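Local coordinates for protein S12 family peptidase (Streptomyces sp. 82F2, PDB 3WWX) that acts as a D-stereospecific amidohydrolase, probably through a serine nucleophile as in other S12 family peptidases with the serine beta-lactamase fold, at residues Val22-Gln28 against Leu322-Ala328; Ser209-Lys214 against Asn327-Ala331; Thr61-Leu66 against Ala181-Ile186; Lys56-Ala60 against Tyr158-Phe163. Residue numbers count along the deposited sequence, not the author numbering.

Contact 1. Residues Val22-Gln28 against Leu322-Ala328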
loop_
_atom_site.group_PDB
_atom_site.type_symbol
_atom_site.label_atom_id
_atom_site.label_comp_id
_atom_site.label_asym_id
_atom_site.label_seq_id
_atom_site.Cartn_x
_atom_site.Cartn_y
_atom_site.Cartn_z
ATOM N N VAL A 22 0.442 -21.044 1.198
ATOM C CA VAL A 22 -0.367 -20.176 0.342
ATOM C C VAL A 22 -1.199 -21.010 -0.636
ATOM O O VAL A 22 -0.645 -21.779 -1.425
ATOM C CB VAL A 22 0.517 -19.181 -0.455
ATOM C CG1 VAL A 22 -0.317 -18.372 -1.456
ATOM C CG2 VAL A 22 1.234 -18.248 0.491
ATOM N N PRO A 23 -2.536 -20.848 -0.633
ATOM C CA PRO A 23 -3.307 -21.647 -1.599
ATOM C C PRO A 23 -3.008 -21.342 -3.065
ATOM O O PRO A 23 -2.968 -22.251 -3.891
ATOM C CB PRO A 23 -4.766 -21.317 -1.230
ATOM C CG PRO A 23 -4.700 -21.052 0.248
ATOM C CD PRO A 23 -3.408 -20.260 0.396
ATOM N N GLY A 24 -2.800 -20.070 -3.399
ATOM C CA GLY A 24 -2.499 -19.685 -4.755
ATOM C C GLY A 24 -1.642 -18.429 -4.794
ATOM O O GLY A 24 -1.976 -17.419 -4.160
ATOM N N ALA A 25 -0.541 -18.502 -5.537
ATOM C CA ALA A 25 0.416 -17.414 -5.672
ATOM C C ALA A 25 0.504 -16.997 -7.126
ATOM O O ALA A 25 0.492 -17.828 -8.031
ATOM C CB ALA A 25 1.782 -17.866 -5.174
ATOM N N VAL A 26 0.584 -15.694 -7.365
ATOM C CA VAL A 26 0.753 -15.162 -8.714
ATOM C C VAL A 26 1.784 -14.046 -8.709
ATOM O O VAL A 26 1.883 -13.284 -7.741
ATOM C CB VAL A 26 -0.590 -14.623 -9.292
ATOM C CG1 VAL A 26 -1.235 -13.603 -8.350
ATOM C CG2 VAL A 26 -0.418 -14.036 -10.682
ATOM N N ALA A 27 2.557 -13.950 -9.789
ATOM C CA ALA A 27 3.435 -12.803 -10.007
ATOM C C ALA A 27 3.582 -12.564 -11.486
ATOM O O ALA A 27 3.376 -13.469 -12.310
ATOM C CB ALA A 27 4.805 -13.010 -9.363
ATOM N N GLN A 28 3.862 -11.313 -11.821
ATOM C CA GLN A 28 4.297 -10.951 -13.153
ATOM C C GLN A 28 5.532 -10.097 -13.024
ATOM O O GLN A 28 5.721 -9.413 -12.021
ATOM C CB GLN A 28 3.224 -10.188 -13.911
ATOM C CG GLN A 28 1.989 -11.007 -14.253
ATOM C CD GLN A 28 0.940 -10.187 -14.984
ATOM O OE1 GLN A 28 1.265 -9.190 -15.641
ATOM N NE2 GLN A 28 -0.324 -10.587 -14.879
ATOM N N LEU A 322 8.249 -5.939 -11.004
ATOM C CA LEU A 322 7.676 -7.161 -10.461
ATOM C C LEU A 322 6.439 -6.787 -9.661
ATOM O O LEU A 322 6.449 -5.795 -8.943
ATOM C CB LEU A 322 8.689 -7.821 -9.538
ATOM C CG LEU A 322 8.213 -8.991 -8.648
ATOM C CD1 LEU A 322 7.888 -10.231 -9.456
ATOM C CD2 LEU A 322 9.266 -9.309 -7.560
ATOM N N ALA A 323 5.391 -7.592 -9.749
ATOM C CA ALA A 323 4.247 -7.436 -8.833
ATOM C C ALA A 323 3.623 -8.788 -8.638
ATOM O O ALA A 323 3.705 -9.648 -9.507
ATOM C CB ALA A 323 3.225 -6.445 -9.382
ATOM N N GLY A 324 2.996 -8.999 -7.493
ATOM C CA GLY A 324 2.360 -10.284 -7.252
ATOM C C GLY A 324 1.561 -10.327 -5.977
ATOM O O GLY A 324 1.476 -9.349 -5.240
ATOM N N ASN A 325 1.019 -11.509 -5.695
ATOM C CA ASN A 325 0.067 -11.672 -4.603
ATOM C C ASN A 325 0.035 -13.095 -4.077
ATOM O O ASN A 325 0.078 -14.059 -4.867
ATOM C CB ASN A 325 -1.339 -11.266 -5.073
ATOM C CG ASN A 325 -2.371 -11.316 -3.950
ATOM O OD1 ASN A 325 -3.174 -12.249 -3.849
ATOM N ND2 ASN A 325 -2.350 -10.313 -3.083
ATOM N N PHE A 326 -0.083 -13.207 -2.760
ATOM C CA PHE A 326 -0.430 -14.453 -2.089
ATOM C C PHE A 326 -1.831 -14.298 -1.524
ATOM O O PHE A 326 -2.137 -13.275 -0.905
ATOM C CB PHE A 326 0.508 -14.716 -0.905
ATOM C CG PHE A 326 1.979 -14.780 -1.256
ATOM C CD1 PHE A 326 2.411 -15.242 -2.484
ATOM C CD2 PHE A 326 2.913 -14.415 -0.316
ATOM C CE1 PHE A 326 3.764 -15.313 -2.776
ATOM C CE2 PHE A 326 4.282 -14.490 -0.595
ATOM C CZ PHE A 326 4.693 -14.944 -1.828
ATOM N N ASN A 327 -2.670 -15.333 -1.655
ATOM C CA ASN A 327 -4.050 -15.279 -1.143
ATOM C C ASN A 327 -4.204 -15.953 0.226
ATOM O O ASN A 327 -5.293 -16.418 0.591
ATOM C CB ASN A 327 -5.044 -15.836 -2.154
ATOM C CG ASN A 327 -4.867 -17.309 -2.400
ATOM O OD1 ASN A 327 -3.899 -17.919 -1.941
ATOM N ND2 ASN A 327 -5.827 -17.897 -3.109
ATOM N N ALA A 328 -3.115 -15.995 0.983
ATOM C CA ALA A 328 -3.181 -16.293 2.415
ATOM C C ALA A 328 -2.408 -15.198 3.092
ATOM O O ALA A 328 -1.357 -14.767 2.597
ATOM C CB ALA A 328 -2.568 -17.632 2.725
#

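Contact 2. Residues Ser209-Lys214 against Asn327-Ala331. With DIA (octane 1,8-diamine), chain B.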
loop_
_atom_site.group_PDB
_atom_site.type_symbol
_atom_site.label_atom_id
_atom_site.label_comp_id
_atom_site.label_asym_id
_atom_site.label_seq_id
_atom_site.Cartn_x
_atom_site.Cartn_y
_atom_site.Cartn_z
ATOM N N SER A 209 -9.130 -15.297 -7.593
ATOM C CA SER A 209 -9.239 -16.461 -6.753
ATOM C C SER A 209 -9.727 -16.005 -5.380
ATOM O O SER A 209 -9.689 -14.816 -5.070
ATOM C CB SER A 209 -7.865 -17.127 -6.635
ATOM O OG SER A 209 -7.457 -17.661 -7.891
ATOM N N PRO A 210 -10.138 -16.948 -4.530
ATOM C CA PRO A 210 -10.553 -16.555 -3.183
ATOM C C PRO A 210 -9.388 -15.982 -2.376
ATOM O O PRO A 210 -8.218 -16.172 -2.736
ATOM C CB PRO A 210 -11.031 -17.869 -2.557
ATOM C CG PRO A 210 -11.324 -18.776 -3.707
ATOM C CD PRO A 210 -10.316 -18.393 -4.754
ATOM N N ALA A 211 -9.706 -15.296 -1.283
ATOM C CA ALA A 211 -8.720 -14.778 -0.352
ATOM C C ALA A 211 -8.983 -15.405 1.006
ATOM O O ALA A 211 -10.129 -15.491 1.426
ATOM C CB ALA A 211 -8.846 -13.264 -0.264
ATOM N N TYR A 212 -7.922 -15.847 1.684
ATOM C CA TYR A 212 -8.055 -16.630 2.897
ATOM C C TYR A 212 -7.299 -16.017 4.068
ATOM O O TYR A 212 -6.169 -15.517 3.910
ATOM C CB TYR A 212 -7.519 -18.045 2.681
ATOM C CG TYR A 212 -8.197 -18.822 1.578
ATOM C CD1 TYR A 212 -9.408 -19.475 1.811
ATOM C CD2 TYR A 212 -7.629 -18.924 0.316
ATOM C CE1 TYR A 212 -10.019 -20.204 0.806
ATOM C CE2 TYR A 212 -8.230 -19.649 -0.695
ATOM C CZ TYR A 212 -9.429 -20.293 -0.440
ATOM O OH TYR A 212 -10.028 -21.037 -1.432
ATOM N N SER A 213 -7.902 -16.097 5.260
ATOM C CA SER A 213 -7.311 -15.584 6.483
ATOM C C SER A 213 -7.654 -16.446 7.680
ATOM O O SER A 213 -8.683 -17.117 7.689
ATOM C CB SER A 213 -7.834 -14.165 6.745
ATOM O OG SER A 213 -7.231 -13.567 7.878
ATOM N N LYS A 214 -6.788 -16.436 8.679
ATOM C CA LYS A 214 -7.123 -17.035 9.967
ATOM C C LYS A 214 -7.677 -16.041 10.997
ATOM O O LYS A 214 -8.146 -16.453 12.037
ATOM C CB LYS A 214 -5.920 -17.790 10.534
ATOM C CG LYS A 214 -5.532 -18.992 9.676
ATOM C CD LYS A 214 -4.325 -19.747 10.220
ATOM C CE LYS A 214 -3.997 -20.931 9.336
ATOM N NZ LYS A 214 -2.751 -21.628 9.785
ATOM N N ASN A 327 -2.670 -15.333 -1.655
ATOM C CA ASN A 327 -4.050 -15.279 -1.143
ATOM C C ASN A 327 -4.204 -15.953 0.226
ATOM O O ASN A 327 -5.293 -16.418 0.591
ATOM C CB ASN A 327 -5.044 -15.836 -2.154
ATOM C CG ASN A 327 -4.867 -17.309 -2.400
ATOM O OD1 ASN A 327 -3.899 -17.919 -1.941
ATOM N ND2 ASN A 327 -5.827 -17.897 -3.109
ATOM N N ALA A 328 -3.115 -15.995 0.983
ATOM C CA ALA A 328 -3.181 -16.293 2.415
ATOM C C ALA A 328 -2.408 -15.198 3.092
ATOM O O ALA A 328 -1.357 -14.767 2.597
ATOM C CB ALA A 328 -2.568 -17.632 2.725
ATOM N N ASP A 329 -2.887 -14.747 4.233
ATOM C CA ASP A 329 -2.194 -13.673 4.930
ATOM C C ASP A 329 -1.342 -14.174 6.090
ATOM O O ASP A 329 -0.788 -13.362 6.834
ATOM C CB ASP A 329 -3.166 -12.584 5.374
ATOM C CG ASP A 329 -4.293 -13.108 6.236
ATOM O OD1 ASP A 329 -4.169 -14.203 6.825
ATOM O OD2 ASP A 329 -5.317 -12.405 6.329
ATOM N N TRP A 330 -1.205 -15.495 6.219
ATOM C CA TRP A 330 -0.461 -16.117 7.319
ATOM C C TRP A 330 0.761 -16.890 6.843
ATOM O O TRP A 330 1.504 -17.446 7.668
ATOM C CB TRP A 330 -1.360 -17.078 8.104
ATOM C CG TRP A 330 -1.692 -18.346 7.354
ATOM C CD1 TRP A 330 -0.939 -19.491 7.295
ATOM C CD2 TRP A 330 -2.842 -18.596 6.539
ATOM N NE1 TRP A 330 -1.542 -20.423 6.497
ATOM C CE2 TRP A 330 -2.721 -19.902 6.023
ATOM C CE3 TRP A 330 -3.968 -17.842 6.197
ATOM C CZ2 TRP A 330 -3.660 -20.456 5.190
ATOM C CZ3 TRP A 330 -4.902 -18.401 5.377
ATOM C CH2 TRP A 330 -4.756 -19.692 4.881
ATOM N N ALA A 331 0.975 -16.933 5.534
ATOM C CA ALA A 331 2.029 -17.755 4.966
ATOM C C ALA A 331 2.582 -17.125 3.708
ATOM O O ALA A 331 1.945 -16.259 3.108
ATOM C CB ALA A 331 1.508 -19.127 4.657
HETATM N N1 DIA B . -6.262 -10.907 10.855
HETATM C C1 DIA B . -7.163 -10.342 9.904
HETATM C C2 DIA B . -6.608 -9.992 8.539
HETATM C C3 DIA B . -5.186 -9.535 8.537
HETATM C C4 DIA B . -4.911 -8.120 8.074
HETATM C C5 DIA B . -3.971 -8.070 6.898
HETATM C C6 DIA B . -2.704 -8.869 7.080
HETATM C C7 DIA B . -1.899 -8.914 5.820
HETATM C C8 DIA B . -0.561 -9.525 6.136
HETATM N N8 DIA B . 0.000 -10.020 4.928
HETATM O O HOH W 1 -4.391 -14.862 9.294
#

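Contact 3. Residues Thr61-Leu66 against Ala181-Ile186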
loop_
_atom_site.group_PDB
_atom_site.type_symbol
_atom_site.label_atom_id
_atom_site.label_comp_id
_atom_site.label_asym_id
_atom_site.label_seq_id
_atom_site.Cartn_x
_atom_site.Cartn_y
_atom_site.Cartn_z
ATOM N N THR A 61 1.157 9.965 -4.656
ATOM C CA THR A 61 1.362 10.504 -6.005
ATOM C C THR A 61 0.401 11.658 -6.271
ATOM O O THR A 61 0.795 12.687 -6.799
ATOM C CB THR A 61 1.193 9.408 -7.070
ATOM O OG1 THR A 61 2.205 8.411 -6.887
ATOM C CG2 THR A 61 1.352 9.978 -8.491
ATOM N N VAL A 62 -0.847 11.505 -5.880
ATOM C CA VAL A 62 -1.824 12.579 -6.085
ATOM C C VAL A 62 -1.396 13.831 -5.337
ATOM O O VAL A 62 -1.430 14.932 -5.889
ATOM C CB VAL A 62 -3.224 12.147 -5.647
ATOM C CG1 VAL A 62 -4.178 13.338 -5.613
ATOM C CG2 VAL A 62 -3.741 11.067 -6.565
ATOM N N LEU A 63 -0.982 13.698 -4.079
ATOM C CA LEU A 63 -0.594 14.877 -3.313
ATOM C C LEU A 63 0.636 15.533 -3.898
ATOM O O LEU A 63 0.752 16.757 -3.873
ATOM C CB LEU A 63 -0.365 14.538 -1.848
ATOM C CG LEU A 63 -1.685 14.484 -1.102
ATOM C CD1 LEU A 63 -1.510 13.711 0.179
ATOM C CD2 LEU A 63 -2.197 15.897 -0.805
ATOM N N LEU A 64 1.564 14.739 -4.420
ATOM C CA LEU A 64 2.732 15.327 -5.075
ATOM C C LEU A 64 2.369 16.052 -6.371
ATOM O O LEU A 64 2.958 17.096 -6.669
ATOM C CB LEU A 64 3.806 14.248 -5.279
ATOM C CG LEU A 64 4.540 13.895 -3.980
ATOM C CD1 LEU A 64 5.147 12.499 -4.050
ATOM C CD2 LEU A 64 5.630 14.928 -3.690
ATOM N N GLN A 65 1.414 15.535 -7.123
ATOM C CA GLN A 65 0.907 16.275 -8.270
ATOM C C GLN A 65 0.259 17.577 -7.838
ATOM O O GLN A 65 0.492 18.619 -8.460
ATOM C CB GLN A 65 -0.081 15.451 -9.078
ATOM C CG GLN A 65 0.526 14.263 -9.815
ATOM C CD GLN A 65 -0.433 13.681 -10.815
ATOM O OE1 GLN A 65 -1.628 13.979 -10.798
ATOM N NE2 GLN A 65 0.081 12.854 -11.723
ATOM N N LEU A 66 -0.557 17.540 -6.794
ATOM C CA LEU A 66 -1.226 18.761 -6.351
ATOM C C LEU A 66 -0.211 19.810 -5.915
ATOM O O LEU A 66 -0.395 21.002 -6.175
ATOM C CB LEU A 66 -2.232 18.462 -5.230
ATOM C CG LEU A 66 -3.427 17.598 -5.638
ATOM C CD1 LEU A 66 -4.167 17.138 -4.391
ATOM C CD2 LEU A 66 -4.362 18.363 -6.589
ATOM N N ALA A 181 -9.589 11.577 -7.701
ATOM C CA ALA A 181 -8.274 12.079 -8.093
ATOM C C ALA A 181 -7.380 10.922 -8.561
ATOM O O ALA A 181 -6.680 11.014 -9.570
ATOM C CB ALA A 181 -7.613 12.833 -6.938
ATOM N N VAL A 182 -7.421 9.805 -7.844
ATOM C CA VAL A 182 -6.673 8.627 -8.253
ATOM C C VAL A 182 -7.136 8.154 -9.628
ATOM O O VAL A 182 -6.313 7.850 -10.493
ATOM C CB VAL A 182 -6.803 7.502 -7.203
ATOM C CG1 VAL A 182 -6.162 6.237 -7.696
ATOM C CG2 VAL A 182 -6.165 7.932 -5.915
ATOM N N GLU A 183 -8.448 8.120 -9.842
ATOM C CA GLU A 183 -9.006 7.687 -11.117
ATOM C C GLU A 183 -8.564 8.597 -12.252
ATOM O O GLU A 183 -8.081 8.130 -13.270
ATOM C CB GLU A 183 -10.538 7.650 -11.042
ATOM C CG GLU A 183 -11.022 6.537 -10.169
ATOM C CD GLU A 183 -12.490 6.629 -9.796
ATOM O OE1 GLU A 183 -13.161 7.600 -10.204
ATOM O OE2 GLU A 183 -12.974 5.722 -9.077
ATOM N N ASN A 184 -8.716 9.898 -12.058
ATOM C CA ASN A 184 -8.505 10.831 -13.151
ATOM C C ASN A 184 -7.048 11.154 -13.428
ATOM O O ASN A 184 -6.677 11.436 -14.577
ATOM C CB ASN A 184 -9.323 12.094 -12.896
ATOM C CG ASN A 184 -10.806 11.834 -13.022
ATOM O OD1 ASN A 184 -11.227 10.917 -13.733
ATOM N ND2 ASN A 184 -11.609 12.620 -12.325
ATOM N N ARG A 185 -6.213 11.088 -12.397
ATOM C CA ARG A 185 -4.805 11.426 -12.535
ATOM C C ARG A 185 -3.902 10.231 -12.797
ATOM O O ARG A 185 -2.790 10.404 -13.271
ATOM C CB ARG A 185 -4.310 12.126 -11.275
ATOM C CG ARG A 185 -4.959 13.471 -11.040
ATOM C CD ARG A 185 -4.679 14.018 -9.648
ATOM N NE ARG A 185 -5.181 15.381 -9.558
ATOM C CZ ARG A 185 -4.477 16.452 -9.909
ATOM N NH1 ARG A 185 -3.216 16.339 -10.306
ATOM N NH2 ARG A 185 -5.040 17.655 -9.836
ATOM N N ILE A 186 -4.355 9.033 -12.444
ATOM C CA ILE A 186 -3.495 7.856 -12.542
ATOM C C ILE A 186 -4.137 6.719 -13.328
ATOM O O ILE A 186 -3.562 6.259 -14.306
ATOM C CB ILE A 186 -3.022 7.352 -11.142
ATOM C CG1 ILE A 186 -2.331 8.481 -10.369
ATOM C CG2 ILE A 186 -2.071 6.164 -11.290
ATOM C CD1 ILE A 186 -2.029 8.162 -8.898
HETATM O O HOH W 2 -1.404 12.374 -14.386
#

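Contact 4. Residues Lys56-Ala60 against Tyr158-Phe163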
loop_
_atom_site.group_PDB
_atom_site.type_symbol
_atom_site.label_atom_id
_atom_site.label_comp_id
_atom_site.label_asym_id
_atom_site.label_seq_id
_atom_site.Cartn_x
_atom_site.Cartn_y
_atom_site.Cartn_z
ATOM N N LYS A 56 -1.245 3.337 -0.784
ATOM C CA LYS A 56 -0.548 4.513 -0.288
ATOM C C LYS A 56 0.285 5.200 -1.365
ATOM O O LYS A 56 0.417 6.415 -1.350
ATOM C CB LYS A 56 0.346 4.154 0.886
ATOM C CG LYS A 56 -0.415 3.790 2.141
ATOM C CD LYS A 56 0.517 3.651 3.337
ATOM C CE LYS A 56 -0.242 3.378 4.626
ATOM N NZ LYS A 56 -0.901 2.062 4.641
ATOM N N THR A 57 0.896 4.443 -2.273
ATOM C CA THR A 57 1.707 5.081 -3.301
ATOM C C THR A 57 0.832 5.929 -4.224
ATOM O O THR A 57 1.246 7.009 -4.665
ATOM C CB THR A 57 2.475 4.049 -4.116
ATOM O OG1 THR A 57 3.143 3.142 -3.241
ATOM C CG2 THR A 57 3.490 4.743 -5.002
ATOM N N PHE A 58 -0.378 5.449 -4.513
ATOM C CA PHE A 58 -1.320 6.220 -5.323
ATOM C C PHE A 58 -1.712 7.510 -4.601
ATOM O O PHE A 58 -1.710 8.594 -5.175
ATOM C CB PHE A 58 -2.561 5.394 -5.652
ATOM C CG PHE A 58 -2.297 4.247 -6.594
ATOM C CD1 PHE A 58 -1.851 3.025 -6.108
ATOM C CD2 PHE A 58 -2.501 4.376 -7.953
ATOM C CE1 PHE A 58 -1.609 1.949 -6.956
ATOM C CE2 PHE A 58 -2.243 3.292 -8.812
ATOM C CZ PHE A 58 -1.814 2.089 -8.313
ATOM N N THR A 59 -2.056 7.400 -3.329
ATOM C CA THR A 59 -2.412 8.560 -2.534
ATOM C C THR A 59 -1.300 9.607 -2.496
ATOM O O THR A 59 -1.554 10.813 -2.709
ATOM C CB THR A 59 -2.782 8.086 -1.118
ATOM O OG1 THR A 59 -3.877 7.173 -1.235
ATOM C CG2 THR A 59 -3.149 9.238 -0.202
ATOM N N ALA A 60 -0.064 9.160 -2.255
ATOM C CA ALA A 60 1.084 10.078 -2.234
ATOM C C ALA A 60 1.315 10.727 -3.588
ATOM O O ALA A 60 1.640 11.912 -3.658
ATOM C CB ALA A 60 2.335 9.368 -1.775
ATOM N N TYR A 158 5.071 3.167 11.116
ATOM C CA TYR A 158 4.062 3.013 10.087
ATOM C C TYR A 158 2.684 3.163 10.692
ATOM O O TYR A 158 2.327 2.416 11.611
ATOM C CB TYR A 158 4.208 1.638 9.468
ATOM C CG TYR A 158 3.454 1.442 8.192
ATOM C CD1 TYR A 158 2.124 1.082 8.207
ATOM C CD2 TYR A 158 4.083 1.589 6.971
ATOM C CE1 TYR A 158 1.430 0.868 7.017
ATOM C CE2 TYR A 158 3.403 1.371 5.785
ATOM C CZ TYR A 158 2.090 1.004 5.819
ATOM O OH TYR A 158 1.393 0.771 4.666
ATOM N N SER A 159 1.900 4.102 10.165
ATOM C CA SER A 159 0.566 4.366 10.698
ATOM C C SER A 159 -0.450 4.578 9.590
ATOM O O SER A 159 -0.276 5.434 8.716
ATOM C CB SER A 159 0.585 5.609 11.594
ATOM O OG SER A 159 -0.740 5.948 11.954
ATOM N N ASN A 160 -1.501 3.773 9.622
ATOM C CA ASN A 160 -2.516 3.855 8.586
ATOM C C ASN A 160 -3.292 5.159 8.688
ATOM O O ASN A 160 -3.805 5.654 7.684
ATOM C CB ASN A 160 -3.409 2.624 8.677
ATOM C CG ASN A 160 -2.681 1.382 8.240
ATOM O OD1 ASN A 160 -2.127 1.354 7.144
ATOM N ND2 ASN A 160 -2.574 0.403 9.112
ATOM N N THR A 161 -3.370 5.738 9.888
ATOM C CA THR A 161 -4.073 7.008 10.060
ATOM C C THR A 161 -3.431 8.084 9.207
ATOM O O THR A 161 -4.113 8.980 8.702
ATOM C CB THR A 161 -4.043 7.468 11.520
ATOM O OG1 THR A 161 -4.328 6.342 12.356
ATOM C CG2 THR A 161 -5.095 8.549 11.758
ATOM N N ASN A 162 -2.128 7.992 9.008
ATOM C CA ASN A 162 -1.437 8.997 8.211
ATOM C C ASN A 162 -2.012 9.111 6.825
ATOM O O ASN A 162 -2.140 10.227 6.317
ATOM C CB ASN A 162 0.040 8.682 8.109
ATOM C CG ASN A 162 0.787 9.031 9.373
ATOM O OD1 ASN A 162 0.431 9.995 10.054
ATOM N ND2 ASN A 162 1.820 8.277 9.686
ATOM N N PHE A 163 -2.372 7.983 6.212
ATOM C CA PHE A 163 -2.870 8.018 4.838
ATOM C C PHE A 163 -4.366 8.219 4.738
ATOM O O PHE A 163 -4.830 8.746 3.735
ATOM C CB PHE A 163 -2.349 6.839 4.030
ATOM C CG PHE A 163 -0.953 7.088 3.515
ATOM C CD1 PHE A 163 0.133 7.068 4.385
ATOM C CD2 PHE A 163 -0.725 7.382 2.187
ATOM C CE1 PHE A 163 1.406 7.355 3.949
ATOM C CE2 PHE A 163 0.564 7.659 1.744
ATOM C CZ PHE A 163 1.629 7.640 2.624
#

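Contact 1. Residues Val22-Gln28 against Leu322-Ala328
A chain can bring its beginning and end together as neighbouring strands of one sheet, and residues Val-22 to Gln-28 against Leu-322 to Ala-328 do so with strands 171° apart in direction. Leu-322 opens the pairing: Leu-322 CA lies 3.4 Å from Gln-28 O in a CA-H...O contact, and its CD1 lies 4.2 Å from Ala-27 CB. Ala-323 then exchanges two backbone hydrogen bonds with Gln-28, each 2.9 Å from N to O. At Gly-324 the strands draw together, the CA of Gly-324 being 3.9 Å from that of Ala-27; a CB built on the glycine would lie only 2.5 Å from Val-26 O. Asn-325 forms the next hydrogen-bonded pair, with its N 2.8 Å from Val-26 O and its O 3.0 Å from Val-26 N, while its side-chain amide reaches on to Ser-308 and Arg-43. Phe-326 turns to the same face as Ala-25, whose CB is 3.8 Å from Phe-326 CD1, and helices 8-19 and 334-343 cover that face. Asn-327 N still gives a weak 3.3 Å bond to Gly-24 O, and its side chain adds a bond from Gly-24 N to Asn-327 OD1 at 2.8 Å. Finally, Ala-328 CB packs 3.6 Å from Pro-23 CD. Such pairing of N-terminal and C-terminal strands, backed by both terminal helices, is characteristic of the antiparallel sheet in the serine beta-lactamase fold.

Contact 2. Residues Ser209-Lys214 against Asn327-Ala331
Two segments with a single backbone bridge can be joined largely through side chains. Residues Ser-209 to Lys-214 and Asn-327 to Ala-331 run in nearly the same direction, 16° apart, and the bridge lies between Tyr-212 and Ala-328. Here Tyr-212 N donates to Asn-327 O at 2.9 Å, and Asp-329 N makes a weak bond of 3.4 Å to Tyr-212 O, which the CA of Ala-328 also approaches at 3.4 Å. Side-chain hydrogen bonds extend this in both directions. Asn-327 ND2 reaches Pro-210 O at 3.0 Å, its OD1 being held by Gly-24 N, and Ser-213 OG donates to Asp-329 OD2 at 2.7 Å; that carboxylate oxygen also accepts from Gly-307 N. One water links the segments, accepting from Lys-214 N at 2.9 Å and donating to Asp-329 OD1 at 2.6 Å. The aromatic part centres on Trp-330. Over its five-membered ring lies the extended side chain of Lys-214, with CE 3.7 Å and NZ 3.9 Å from the ring centroid, so that a CH-pi and a cation-pi contact share one face; Trp-330 CZ3 also packs 3.8 Å from Tyr-212 CB. Octane 1,8-diamine places C2 3.5 Å from Asp-329 OD2 and 3.7 Å from Ser-213 OG: strand 212-213 and the loop after strand 320-326 together form one wall of the ligand pocket.

Contact 3. Residues Thr61-Leu66 against Ala181-Ile186
Val-62 is the knob of this helix crossing. Its side chain sits in a hole formed by Ala-181, Val-182, Arg-185 and Ile-186, the closest approach being Val-62 CG1 to Ala-181 CB at 3.7 Å. From the other methyl, Val-62 CG2 lies 4.0 Å from Val-182 CG2 and 4.1 Å from Ile-186 CD1, and that same CD1 meets Thr-61 CG2 at 3.9 Å. The example illustrates a single knob-into-hole contact at a steep crossing, the axes of the short segments approaching to 10.4 Å at 69°. In the fold, it joins helix 55-68, the helix that carries the SxxK lysine, to helix 178-187; Val-62 also touches Ile-170 of helix 160-174, and Phe-250 packs on both Thr-61 and Ile-186. Towards the rim, Arg-185 stretches along helix 55-68. Its CD passes 4.1 Å from Val-62 CG1, and Leu-66 CD2 rests over one face of its guanidinium, 3.4 Å from NH2. At the edge of that group, Arg-185 NH1 donates to Gln-65 OE1 at 2.9 Å while also forming a salt bridge with Glu-69. A water accepts from Gln-65 NE2 at 3.1 Å and donates to Arg-185 O at 2.7 Å.

Contact 4. Residues Lys56-Ala60 against Tyr158-Phe163
Lys-56 lies with its aliphatic chain over one face of the Phe-163 ring, a CH-pi contact in which Lys-56 CD is 3.7 Å from the ring centroid and 16° off the normal. Two signature motifs meet here: SxxK, shared by the serine beta-lactamases and penicillin-binding proteins, runs from Ser-53 to Lys-56, and Tyr-158 to Asn-160 make YxN, the form found in class C beta-lactamases and S12 peptidases. By analogy with those relatives, Ser-53 is probably the nucleophile, and the lysine and tyrosine its likely partners in proton transfer. The ammonium group of Lys-56 is held by two residues of the YxN motif: NZ donates to Tyr-158 OH at 2.6 Å and to Asn-160 OD1 at 2.9 Å, with Ala-237 O as a further acceptor. Tyr-158 also touches Ser-53 and His-301. Ser-159, N-cap of helix 160-174, turns away from helix 55-68, and its OG accepts a weak 3.4 Å bond from Thr-161 N. The first turn of that helix brings Phe-163 against helix 55-68, where Thr-59 CG2 lies 3.9 Å from Phe-163 CD2 and Ala-60 CB 4.3 Å from Phe-163 CE2. Closest to the ring is Lys-56 O, 3.3 Å from Phe-163 CE2.

The four contacts fall into two pairs. Contacts 1 and 2, with centres 10 Å apart, share Asn-327 and Ala-328, so the end of strand 320-326 passes directly into the pocket loop; Pro-23 CG also packs 3.6 Å from Tyr-212 CD2. Contacts 3 and 4, with centres 14 Å apart, both use helix 55-68 and touch where Ile-186 CD1 lies 3.8 Å from Phe-58 O; contact 4 holds the motif residues of the probable active site. Contact 2 touches octane 1,8-diamine through Asp-329, whereas the Asn-160 side chain of contact 4 stands about 9 Å from it. Contact 3 lies far from contact 2, with centres 30 Å and nearest atoms about 21 Å apart.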